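Local coordinates for enoyl-CoA hydratase/isomerase family protein (PDB 3KQF) that probably catalyses the reversible hydration of 2-enoyl-CoA thioesters, as a crotonase-family enoyl-CoA hydratase of Bacillus anthracis, at residues A113-E119 with S134-E139; A129-L135 with I173-A178; M95-E99 with E119-C124. The contacts are given in a common frame with arbitrary orientation. Where two conformers were deposited one is given. Numbering follows the deposited sequence.

Interaction 1: residues A113-E119 with S134-E139; sequences ALGGGTE and SLGLTE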
ATOM      1  N   ALA A 113     -11.140   9.461 -17.827  1.00 15.53           N
ATOM      2  CA  ALA A 113     -10.594   8.108 -17.849  1.00 15.17           C
ATOM      3  C   ALA A 113     -11.531   7.321 -16.973  1.00 15.22           C
ATOM      4  O   ALA A 113     -11.353   7.256 -15.750  1.00 16.00           O
ATOM      5  CB  ALA A 113      -9.173   8.086 -17.276  1.00 16.92           C
ATOM      6  N   LEU A 114     -12.510   6.690 -17.595  1.00 14.93           N
ATOM      7  CA  LEU A 114     -13.562   6.030 -16.839  1.00 15.87           C
ATOM      8  C   LEU A 114     -13.704   4.602 -17.178  1.00 13.59           C
ATOM      9  O   LEU A 114     -13.623   4.237 -18.347  1.00 13.75           O
ATOM     10  CB  LEU A 114     -14.884   6.709 -17.135  1.00 17.13           C
ATOM     11  CG  LEU A 114     -14.948   8.203 -16.889  1.00 18.09           C
ATOM     12  CD1 LEU A 114     -16.271   8.726 -17.437  1.00 24.09           C
ATOM     13  CD2 LEU A 114     -14.775   8.532 -15.407  1.00 21.97           C
ATOM     14  N   GLY A 115     -13.882   3.789 -16.138  1.00 14.05           N
ATOM     15  CA  GLY A 115     -14.082   2.350 -16.294  1.00 14.21           C
ATOM     16  C   GLY A 115     -12.841   1.752 -16.932  1.00 15.35           C
ATOM     17  O   GLY A 115     -11.730   1.869 -16.380  1.00 16.09           O
ATOM     18  N   GLY A 116     -13.023   1.175 -18.119  1.00 14.98           N
ATOM     19  CA  GLY A 116     -11.909   0.636 -18.910  1.00 15.59           C
ATOM     20  C   GLY A 116     -10.781   1.651 -19.090  1.00 15.49           C
ATOM     21  O   GLY A 116      -9.641   1.262 -19.267  1.00 16.81           O
ATOM     22  N   GLY A 117     -11.113   2.942 -19.084  1.00 15.53           N
ATOM     23  CA  GLY A 117     -10.097   4.024 -19.175  1.00 14.82           C
ATOM     24  C   GLY A 117      -9.222   4.103 -17.932  1.00 15.50           C
ATOM     25  O   GLY A 117      -7.994   4.323 -18.019  1.00 16.18           O
ATOM     26  N   THR A 118      -9.831   3.982 -16.748  1.00 15.06           N
ATOM     27  CA  THR A 118      -9.018   3.908 -15.541  1.00 14.75           C
ATOM     28  C   THR A 118      -8.235   2.575 -15.520  1.00 14.97           C
ATOM     29  O   THR A 118      -7.066   2.544 -15.119  1.00 14.57           O
ATOM     30  CB  THR A 118      -9.828   4.170 -14.252  1.00 14.42           C
ATOM     31  OG1 THR A 118     -10.075   5.582 -14.144  1.00 15.43           O
ATOM     32  CG2 THR A 118      -9.056   3.753 -13.013  1.00 15.83           C
ATOM     33  N   GLU A 119      -8.864   1.488 -15.973  1.00 14.99           N
ATOM     34  CA  GLU A 119      -8.179   0.208 -16.030  1.00 14.86           C
ATOM     35  C   GLU A 119      -6.943   0.263 -16.926  1.00 14.40           C
ATOM     36  O   GLU A 119      -5.887  -0.302 -16.583  1.00 14.36           O
ATOM     37  CB  GLU A 119      -9.132  -0.898 -16.481  1.00 15.19           C
ATOM     38  CG  GLU A 119     -10.144  -1.222 -15.436  1.00 14.14           C
ATOM     39  CD  GLU A 119     -11.109  -2.295 -15.852  1.00 18.95           C
ATOM     40  OE1 GLU A 119     -11.714  -2.194 -16.961  1.00 18.77           O
ATOM     41  OE2 GLU A 119     -11.303  -3.233 -15.049  1.00 16.76           O
ATOM     42  N   SER A 134     -10.392  13.503 -15.109  1.00 17.05           N
ATOM     43  CA  SER A 134     -11.207  12.885 -14.065  1.00 18.63           C
ATOM     44  C   SER A 134     -11.108  11.393 -14.257  1.00 17.03           C
ATOM     45  O   SER A 134     -10.957  10.904 -15.398  1.00 17.20           O
ATOM     46  CB  SER A 134     -12.660  13.377 -14.067  1.00 20.46           C
ATOM     47  OG  SER A 134     -13.254  13.309 -15.343  1.00 26.27           O
ATOM     48  N   LEU A 135     -11.134  10.673 -13.144  1.00 13.49           N
ATOM     49  CA  LEU A 135     -10.985   9.244 -13.158  1.00 14.94           C
ATOM     50  C   LEU A 135     -12.031   8.567 -12.323  1.00 14.43           C
ATOM     51  O   LEU A 135     -12.756   9.200 -11.542  1.00 15.27           O
ATOM     52  CB  LEU A 135      -9.607   8.836 -12.596  1.00 15.03           C
ATOM     53  CG  LEU A 135      -8.370   9.373 -13.321  1.00 16.57           C
ATOM     54  CD1 LEU A 135      -8.060  10.788 -12.899  1.00 18.67           C
ATOM     55  CD2 LEU A 135      -7.164   8.435 -13.055  1.00 17.50           C
ATOM     56  N   GLY A 136     -12.099   7.261 -12.480  1.00 16.02           N
ATOM     57  CA  GLY A 136     -13.018   6.481 -11.671  1.00 15.69           C
ATOM     58  C   GLY A 136     -13.371   5.168 -12.317  1.00 15.10           C
ATOM     59  O   GLY A 136     -13.297   5.023 -13.542  1.00 15.72           O
ATOM     60  N   LEU A 137     -13.765   4.216 -11.489  1.00 14.65           N
ATOM     61  CA  LEU A 137     -14.240   2.927 -11.970  1.00 14.73           C
ATOM     62  C   LEU A 137     -15.739   2.981 -11.773  1.00 14.64           C
ATOM     63  O   LEU A 137     -16.253   2.651 -10.702  1.00 15.34           O
ATOM     64  CB  LEU A 137     -13.605   1.767 -11.225  1.00 16.11           C
ATOM     65  CG  LEU A 137     -12.133   1.526 -11.545  1.00 17.28           C
ATOM     66  CD1 LEU A 137     -11.571   0.420 -10.697  1.00 19.20           C
ATOM     67  CD2 LEU A 137     -11.972   1.178 -13.019  1.00 18.73           C
ATOM     68  N   THR A 138     -16.433   3.345 -12.842  1.00 16.32           N
ATOM     69  CA  THR A 138     -17.879   3.575 -12.826  1.00 17.26           C
ATOM     70  C   THR A 138     -18.726   2.326 -13.048  1.00 17.61           C
ATOM     71  O   THR A 138     -19.952   2.417 -13.034  1.00 18.35           O
ATOM     72  CB  THR A 138     -18.244   4.579 -13.928  1.00 19.55           C
ATOM     73  OG1 THR A 138     -17.720   4.096 -15.171  1.00 21.07           O
ATOM     74  CG2 THR A 138     -17.650   5.991 -13.628  1.00 19.10           C
ATOM     75  N   GLU A 139     -18.074   1.173 -13.217  1.00 15.73           N
ATOM     76  CA  GLU A 139     -18.764  -0.090 -13.523  1.00 16.38           C
ATOM     77  C   GLU A 139     -20.019  -0.466 -12.688  1.00 14.54           C
ATOM     78  O   GLU A 139     -21.046  -0.845 -13.255  1.00 16.02           O
ATOM     79  CB  GLU A 139     -17.760  -1.262 -13.539  1.00 16.90           C
ATOM     80  CG  GLU A 139     -16.783  -1.252 -14.732  1.00 19.35           C
ATOM     81  CD  GLU A 139     -15.553  -0.345 -14.571  1.00 25.61           C
ATOM     82  OE1 GLU A 139     -15.540   0.540 -13.698  1.00 23.72           O
ATOM     83  OE2 GLU A 139     -14.561  -0.550 -15.324  1.00 27.13           O
TER
HETATM   84  O   HOH W   1     -14.071  -2.737 -16.865  1.00 27.27           O
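Two carboxylates share one water here. Water 1 donates to E119 OE1 at 2.4 Å and to E139 OE2 at 2.7 Å. It bridges two like charges, E119 OE1 and E139 OE2, which are 3.7 Å apart. The other oxygen of E119, OE2, accepts from the backbone N of A148 and G150, which fixes the carboxylate. Next come the backbone bonds of a short parallel strand pair. A113 N donates to S134 O (2.8 Å), and G115 N donates to G136 O (2.9 Å). G136 N makes a good bond to T118 OG1 (3.1 Å) and a weak one to A113 O (3.4 Å). T118 OG1 itself donates to A113 O at 2.6 Å, so this hydroxyl ties the first helical turn to both strands. CA-H...O contacts from L135 CA to A113 O (3.3 Å) and from L114 CA to G136 O (3.5 Å) fill in the ladder. G115 is the N-cap of helix 116-123. It has positive phi, and a CB there would sit 3.3 Å from E139 OE2. Packing is modest. L137 CD2 lies 3.4 Å from G115 O and 3.9 Å from E119 CG. L114 CD2 meets T138 CG2 at 4.2 Å, and A113 CB meets L135 CG at 4.2 Å. This glycine-rich strand-to-helix turn is a hallmark of the crotonase fold. Two glutamates gripping a water match the hydratase mechanism, in which such a pair orients the water for addition to the enoyl double bond. E119 and E139 are therefore the probable catalytic pair.

Interaction 2: residues A129-L135 with I173-A178; sequences AAESASL and ISAQEA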
ATOM      1  N   ALA A 129      -1.369  12.956 -15.045  1.00 15.48           N
ATOM      2  CA  ALA A 129      -2.706  13.453 -15.392  1.00 16.38           C
ATOM      3  C   ALA A 129      -2.791  14.958 -15.604  1.00 15.98           C
ATOM      4  O   ALA A 129      -2.147  15.722 -14.914  1.00 15.20           O
ATOM      5  CB  ALA A 129      -3.683  13.097 -14.310  1.00 15.29           C
ATOM      6  N   ALA A 130      -3.664  15.356 -16.525  1.00 15.45           N
ATOM      7  CA  ALA A 130      -3.968  16.749 -16.745  1.00 15.83           C
ATOM      8  C   ALA A 130      -4.750  17.204 -15.520  1.00 15.10           C
ATOM      9  O   ALA A 130      -5.515  16.410 -14.952  1.00 15.99           O
ATOM     10  CB  ALA A 130      -4.834  16.926 -17.997  1.00 14.12           C
ATOM     11  N   GLU A 131      -4.573  18.465 -15.130  1.00 14.75           N
ATOM     12  CA  GLU A 131      -5.305  19.055 -13.999  1.00 16.01           C
ATOM     13  C   GLU A 131      -6.800  18.896 -14.180  1.00 17.03           C
ATOM     14  O   GLU A 131      -7.540  18.791 -13.199  1.00 17.23           O
ATOM     15  CB  GLU A 131      -5.005  20.571 -13.845  1.00 17.17           C
ATOM     16  CG  GLU A 131      -3.669  20.908 -13.208  1.00 20.15           C
ATOM     17  CD  GLU A 131      -3.464  22.413 -13.013  1.00 24.60           C
ATOM     18  OE1 GLU A 131      -3.551  23.170 -14.000  1.00 26.14           O
ATOM     19  OE2 GLU A 131      -3.192  22.838 -11.869  1.00 29.07           O
ATOM     20  N   SER A 132      -7.241  18.889 -15.442  1.00 16.63           N
ATOM     21  CA  SER A 132      -8.664  18.814 -15.770  1.00 16.87           C
ATOM     22  C   SER A 132      -9.192  17.394 -15.978  1.00 16.64           C
ATOM     23  O   SER A 132     -10.379  17.222 -16.265  1.00 18.38           O
ATOM     24  CB  SER A 132      -8.952  19.666 -17.019  1.00 17.49           C
ATOM     25  OG  SER A 132      -8.126  19.255 -18.100  1.00 18.91           O
ATOM     26  N   ALA A 133      -8.335  16.386 -15.846  1.00 14.82           N
ATOM     27  CA  ALA A 133      -8.754  15.000 -16.014  1.00 15.55           C
ATOM     28  C   ALA A 133      -9.589  14.523 -14.845  1.00 15.94           C
ATOM     29  O   ALA A 133      -9.552  15.083 -13.742  1.00 15.44           O
ATOM     30  CB  ALA A 133      -7.544  14.070 -16.198  1.00 14.49           C
ATOM     31  N   SER A 134     -10.392  13.503 -15.109  1.00 17.05           N
ATOM     32  CA  SER A 134     -11.207  12.885 -14.065  1.00 18.63           C
ATOM     33  C   SER A 134     -11.108  11.393 -14.257  1.00 17.03           C
ATOM     34  O   SER A 134     -10.957  10.904 -15.398  1.00 17.20           O
ATOM     35  CB  SER A 134     -12.660  13.377 -14.067  1.00 20.46           C
ATOM     36  OG  SER A 134     -13.254  13.309 -15.343  1.00 26.27           O
ATOM     37  N   LEU A 135     -11.134  10.673 -13.144  1.00 13.49           N
ATOM     38  CA  LEU A 135     -10.985   9.244 -13.158  1.00 14.94           C
ATOM     39  C   LEU A 135     -12.031   8.567 -12.323  1.00 14.43           C
ATOM     40  O   LEU A 135     -12.756   9.200 -11.542  1.00 15.27           O
ATOM     41  CB  LEU A 135      -9.607   8.836 -12.596  1.00 15.03           C
ATOM     42  CG  LEU A 135      -8.370   9.373 -13.321  1.00 16.57           C
ATOM     43  CD1 LEU A 135      -8.060  10.788 -12.899  1.00 18.67           C
ATOM     44  CD2 LEU A 135      -7.164   8.435 -13.055  1.00 17.50           C
ATOM     45  N   ILE A 173     -13.615  11.089  -9.686  1.00 15.61           N
ATOM     46  CA  ILE A 173     -12.741  11.917  -8.873  1.00 15.24           C
ATOM     47  C   ILE A 173     -11.855  12.794  -9.767  1.00 15.79           C
ATOM     48  O   ILE A 173     -11.588  12.449 -10.924  1.00 16.53           O
ATOM     49  CB  ILE A 173     -11.906  11.047  -7.929  1.00 15.52           C
ATOM     50  CG1 ILE A 173     -10.900  10.186  -8.719  1.00 15.77           C
ATOM     51  CG2 ILE A 173     -12.846  10.134  -7.071  1.00 16.41           C
ATOM     52  CD1 ILE A 173      -9.977   9.373  -7.831  1.00 18.82           C
ATOM     53  N   SER A 174     -11.439  13.943  -9.245  1.00 15.40           N
ATOM     54  CA  SER A 174     -10.596  14.873  -9.985  1.00 15.95           C
ATOM     55  C   SER A 174      -9.168  14.367 -10.031  1.00 16.57           C
ATOM     56  O   SER A 174      -8.791  13.495  -9.278  1.00 13.57           O
ATOM     57  CB  SER A 174     -10.577  16.227  -9.307  1.00 15.87           C
ATOM     58  OG  SER A 174      -9.940  16.146  -8.038  1.00 14.22           O
ATOM     59  N   ALA A 175      -8.358  14.995 -10.870  1.00 17.73           N
ATOM     60  CA  ALA A 175      -6.948  14.632 -10.970  1.00 18.34           C
ATOM     61  C   ALA A 175      -6.243  14.891  -9.634  1.00 17.95           C
ATOM     62  O   ALA A 175      -5.349  14.145  -9.240  1.00 17.24           O
ATOM     63  CB  ALA A 175      -6.295  15.438 -12.074  1.00 18.15           C
ATOM     64  N   GLN A 176      -6.662  15.963  -8.962  1.00 19.12           N
ATOM     65  CA  GLN A 176      -6.108  16.396  -7.678  1.00 19.07           C
ATOM     66  C   GLN A 176      -6.364  15.353  -6.606  1.00 18.78           C
ATOM     67  O   GLN A 176      -5.467  15.029  -5.813  1.00 17.65           O
ATOM     68  CB  GLN A 176      -6.721  17.749  -7.252  1.00 20.40           C
ATOM     69  CG  GLN A 176      -6.294  18.953  -8.084  1.00 23.64           C
ATOM     70  CD  GLN A 176      -6.816  18.976  -9.537  1.00 28.74           C
ATOM     71  OE1 GLN A 176      -7.851  18.385  -9.868  1.00 30.12           O
ATOM     72  NE2 GLN A 176      -6.106  19.707 -10.396  1.00 30.74           N
ATOM     73  N   GLU A 177      -7.593  14.832  -6.588  1.00 16.70           N
ATOM     74  CA  GLU A 177      -7.987  13.800  -5.656  1.00 16.37           C
ATOM     75  C   GLU A 177      -7.226  12.533  -5.972  1.00 16.61           C
ATOM     76  O   GLU A 177      -6.723  11.860  -5.072  1.00 16.90           O
ATOM     77  CB  GLU A 177      -9.507  13.565  -5.698  1.00 16.20           C
ATOM     78  CG  GLU A 177     -10.288  14.747  -5.114  1.00 21.23           C
ATOM     79  CD  GLU A 177     -11.794  14.699  -5.339  1.00 25.09           C
ATOM     80  OE1 GLU A 177     -12.263  14.111  -6.329  1.00 22.66           O
ATOM     81  OE2 GLU A 177     -12.512  15.347  -4.549  1.00 31.50           O
ATOM     82  N   ALA A 178      -7.123  12.206  -7.257  1.00 14.85           N
ATOM     83  CA  ALA A 178      -6.358  11.029  -7.671  1.00 14.61           C
ATOM     84  C   ALA A 178      -4.915  11.115  -7.161  1.00 14.38           C
ATOM     85  O   ALA A 178      -4.355  10.111  -6.709  1.00 15.98           O
ATOM     86  CB  ALA A 178      -6.365  10.889  -9.165  1.00 13.66           C
TER
HETATM   87  O   HOH W   2      -3.923  21.213  -9.759  1.00 34.15           O
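Residues 134-135 and 173-174 form an antiparallel edge of the small three-stranded sheet in the crotonase fold. L135 and I173 are a hydrogen-bonded pair, with L135 N to I173 O at 2.9 Å and I173 N to L135 O at 2.8 Å. S134 and S174 are the adjoining non-hydrogen-bonded pair. Their side chains lie on one face, and those of L135 and I173 lie on the other. Past S174 the chain turns into helix 175-181. S174 and E177 make a capping box: E177 N donates to S174 OG (3.1 Å), and S174 N to E177 OE1 (3.0 Å). The helix start fits into a hollow formed by the chain from A129 to L135, which contains a type I turn from A130 to A133. A175 is the bump. Its CB lies 3.1 Å from A130 O, 3.7 Å from E131 O and 4.2 Å from A129 CB, so a small side chain suits the site. One helical turn on, A178 CB rests against L135 CD1 (4.1 Å). L135 also reaches back to I173, with CB to CG1 at 4.3 Å. The chain that forms the hollow links the two sheets, because strand 126-130 belongs to the larger one and strand 134-136 to the smaller. At the exposed rim Q176 folds over the turn. Its NE2 donates to E131 O at 3.3 Å and to water 2 at 2.7 Å, and water 2 in turn donates to E131 OE2 at 2.8 Å.

Interaction 3: residues M95-E99 with E119-C124; sequences MEMVE and ELSLAC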
HETATM    1  N   MSE A  95      -4.967  -5.185 -21.716  1.00 12.25           N
HETATM    2  CA  MSE A  95      -4.364  -4.665 -20.492  1.00 13.77           C
HETATM    3  C   MSE A  95      -3.123  -5.487 -20.108  1.00 12.67           C
HETATM    4  O   MSE A  95      -2.098  -4.933 -19.737  1.00 10.22           O
HETATM    5  CB  MSE A  95      -5.347  -4.672 -19.320  1.00 15.00           C
HETATM    6  CG  MSE A  95      -6.670  -3.978 -19.571  1.00 18.67           C
HETATM    7 SE   MSE A  95      -6.436  -2.191 -20.270  1.00 24.75          SE
HETATM    8  CE  MSE A  95      -8.286  -1.603 -20.402  1.00 28.98           C
ATOM      9  N   GLU A  96      -3.223  -6.807 -20.184  1.00 12.04           N
ATOM     10  CA  GLU A  96      -2.089  -7.672 -19.867  1.00 12.46           C
ATOM     11  C   GLU A  96      -0.909  -7.402 -20.789  1.00 12.28           C
ATOM     12  O   GLU A  96       0.229  -7.392 -20.349  1.00 12.62           O
ATOM     13  CB  GLU A  96      -2.487  -9.139 -19.949  1.00 13.79           C
ATOM     14  CG  GLU A  96      -3.496  -9.503 -18.891  1.00 19.32           C
ATOM     15  CD  GLU A  96      -4.016 -10.904 -19.039  1.00 24.84           C
ATOM     16  OE1 GLU A  96      -4.278 -11.332 -20.192  1.00 25.96           O
ATOM     17  OE2 GLU A  96      -4.207 -11.558 -17.992  1.00 34.63           O
HETATM   18  N   MSE A  97      -1.185  -7.174 -22.071  1.00 11.65           N
HETATM   19  CA  MSE A  97      -0.115  -6.899 -23.027  1.00 11.38           C
HETATM   20  C   MSE A  97       0.596  -5.576 -22.727  1.00 11.85           C
HETATM   21  O   MSE A  97       1.819  -5.473 -22.903  1.00 11.32           O
HETATM   22  CB  MSE A  97      -0.657  -6.922 -24.457  1.00 11.92           C
HETATM   23  CG  MSE A  97      -1.201  -8.273 -24.898  1.00 15.63           C
HETATM   24 SE   MSE A  97      -1.929  -8.167 -26.726  1.00 21.15          SE
HETATM   25  CE  MSE A  97      -0.287  -7.701 -27.566  1.00 17.32           C
ATOM     26  N   VAL A  98      -0.160  -4.566 -22.275  1.00 10.90           N
ATOM     27  CA  VAL A  98       0.438  -3.271 -21.902  1.00 11.61           C
ATOM     28  C   VAL A  98       1.333  -3.482 -20.704  1.00 11.86           C
ATOM     29  O   VAL A  98       2.490  -3.060 -20.688  1.00 12.43           O
ATOM     30  CB  VAL A  98      -0.632  -2.217 -21.489  1.00 10.27           C
ATOM     31  CG1 VAL A  98       0.054  -0.973 -20.838  1.00  9.37           C
ATOM     32  CG2 VAL A  98      -1.484  -1.826 -22.666  1.00 12.26           C
ATOM     33  N   GLU A  99       0.797  -4.172 -19.706  0.60 12.37           N
ATOM     34  CA  GLU A  99       1.503  -4.405 -18.469  0.60 13.50           C
ATOM     35  C   GLU A  99       2.784  -5.205 -18.683  0.60 14.17           C
ATOM     36  O   GLU A  99       3.807  -4.897 -18.073  0.60 14.91           O
ATOM     37  CB  GLU A  99       0.579  -5.107 -17.474  0.60 13.38           C
ATOM     38  CG  GLU A  99       1.053  -5.052 -16.055  0.60 14.47           C
ATOM     39  CD  GLU A  99      -0.010  -5.504 -15.074  0.60 14.97           C
ATOM     40  OE1 GLU A  99      -0.294  -4.742 -14.116  0.60 14.57           O
ATOM     41  OE2 GLU A  99      -0.587  -6.595 -15.279  0.60 14.19           O
ATOM     42  N   GLU A 119      -8.864   1.488 -15.973  1.00 14.99           N
ATOM     43  CA  GLU A 119      -8.179   0.208 -16.030  1.00 14.86           C
ATOM     44  C   GLU A 119      -6.943   0.263 -16.926  1.00 14.40           C
ATOM     45  O   GLU A 119      -5.887  -0.302 -16.583  1.00 14.36           O
ATOM     46  CB  GLU A 119      -9.132  -0.898 -16.481  1.00 15.19           C
ATOM     47  CG  GLU A 119     -10.144  -1.222 -15.436  1.00 14.14           C
ATOM     48  CD  GLU A 119     -11.109  -2.295 -15.852  1.00 18.95           C
ATOM     49  OE1 GLU A 119     -11.714  -2.194 -16.961  1.00 18.77           O
ATOM     50  OE2 GLU A 119     -11.303  -3.233 -15.049  1.00 16.76           O
ATOM     51  N   LEU A 120      -7.068   0.948 -18.054  1.00 14.75           N
ATOM     52  CA  LEU A 120      -5.960   1.102 -18.989  1.00 15.84           C
ATOM     53  C   LEU A 120      -4.809   1.874 -18.329  1.00 16.54           C
ATOM     54  O   LEU A 120      -3.629   1.492 -18.465  1.00 16.64           O
ATOM     55  CB  LEU A 120      -6.444   1.831 -20.262  1.00 16.36           C
ATOM     56  CG  LEU A 120      -5.415   2.051 -21.365  1.00 17.28           C
ATOM     57  CD1 LEU A 120      -4.833   0.692 -21.780  1.00 15.74           C
ATOM     58  CD2 LEU A 120      -6.028   2.791 -22.551  1.00 17.45           C
ATOM     59  N   SER A 121      -5.140   2.925 -17.576  1.00 14.89           N
ATOM     60  CA  SER A 121      -4.100   3.715 -16.891  1.00 15.69           C
ATOM     61  C   SER A 121      -3.425   2.898 -15.778  1.00 14.83           C
ATOM     62  O   SER A 121      -2.261   3.085 -15.518  1.00 15.08           O
ATOM     63  CB  SER A 121      -4.655   5.032 -16.329  1.00 15.85           C
ATOM     64  OG  SER A 121      -5.307   4.832 -15.102  1.00 17.76           O
ATOM     65  N   LEU A 122      -4.161   1.969 -15.156  1.00 13.30           N
ATOM     66  CA  LEU A 122      -3.602   1.098 -14.106  1.00 14.44           C
ATOM     67  C   LEU A 122      -2.653   0.048 -14.683  1.00 13.08           C
ATOM     68  O   LEU A 122      -1.778  -0.421 -13.976  1.00 13.95           O
ATOM     69  CB  LEU A 122      -4.710   0.399 -13.317  1.00 14.58           C
ATOM     70  CG  LEU A 122      -5.511   1.337 -12.382  1.00 14.79           C
ATOM     71  CD1 LEU A 122      -6.829   0.707 -11.940  1.00 15.02           C
ATOM     72  CD2 LEU A 122      -4.675   1.774 -11.167  1.00 18.12           C
ATOM     73  N   ALA A 123      -2.841  -0.312 -15.956  1.00 13.28           N
ATOM     74  CA  ALA A 123      -1.971  -1.292 -16.634  1.00 14.52           C
ATOM     75  C   ALA A 123      -0.636  -0.674 -16.973  1.00 14.47           C
ATOM     76  O   ALA A 123       0.318  -1.390 -17.293  1.00 14.55           O
ATOM     77  CB  ALA A 123      -2.640  -1.827 -17.899  1.00 14.19           C
ATOM     78  N   CYS A 124      -0.569   0.650 -16.951  1.00 15.32           N
ATOM     79  CA  CYS A 124       0.691   1.358 -17.190  1.00 14.90           C
ATOM     80  C   CYS A 124       1.523   1.371 -15.908  1.00 16.25           C
ATOM     81  O   CYS A 124       0.982   1.253 -14.797  1.00 15.00           O
ATOM     82  CB  CYS A 124       0.431   2.792 -17.669  1.00 14.68           C
ATOM     83  SG  CYS A 124      -0.483   2.915 -19.253  1.00 15.86           S
TER
HETATM   84  O   HOH W   3       0.614  -1.817 -13.982  1.00 11.95           O
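Helix 116-123 enters this contact at E119, beside the last turns of helix 81-99. The short axes approach to 9.0 Å and run roughly parallel, at 27°. E119 touches with its stem: its CB lies 4.1 Å from M95 CE. Its carboxylate is held by the backbone N of A148 and G150. M95 is a selenomethionine, and its side chain lies between the two helices. L120 follows and meets it closely, with M95 SE 3.6 Å from both L120 CA and L120 CD1. L120 CD1 also reaches V98 CG2 at 4.3 Å. S121 faces away from helix 81-99. L122 contributes through its carbonyl: water 3 lies 2.8 Å from L122 O and 3.1 Å from E99 OE1. E99 OE1 has a stronger partner in R153, with which it forms a salt bridge. A123 sits where the backbones come nearest, with its CA 5.0 Å from that of E99. Its CB packs on M95 O (3.6 Å), M95 CB (4.2 Å) and V98 CG1 (4.1 Å). The small methyl permits this approach. A123 O lies 3.6 Å from V98 CG1 and makes a CA-H...O contact with E99 CA at 3.4 Å. C124 closes the run, its SG 4.2 Å from V98 CG1. E96, which points away from helix 116-123, and E99, at the side, pack on L231 and L227 of a second subunit. The contact is mainly apolar and buried. It packs the helix carrying the probable catalytic E119 against a helix at the subunit interface, with polar groups gathered around E99.

The three contacts run from the small sheet into the core. Interactions 1 and 2 share S134 and L135, and their centres are about 11 Å apart. Strand 134-136 is the middle strand of that sheet, paired with 112-114 on one side and with 173-174 on the other. Interactions 1 and 3 share E119, with centres about 12 Å apart. They also touch directly, M95 CE lying 3.4 Å from G116 O. The carboxylate of E119 faces the probable active site, while its CB packs in interaction 3. Interactions 2 and 3 do not touch; their centres are about 18 Å apart and their nearest atoms about 5 Å.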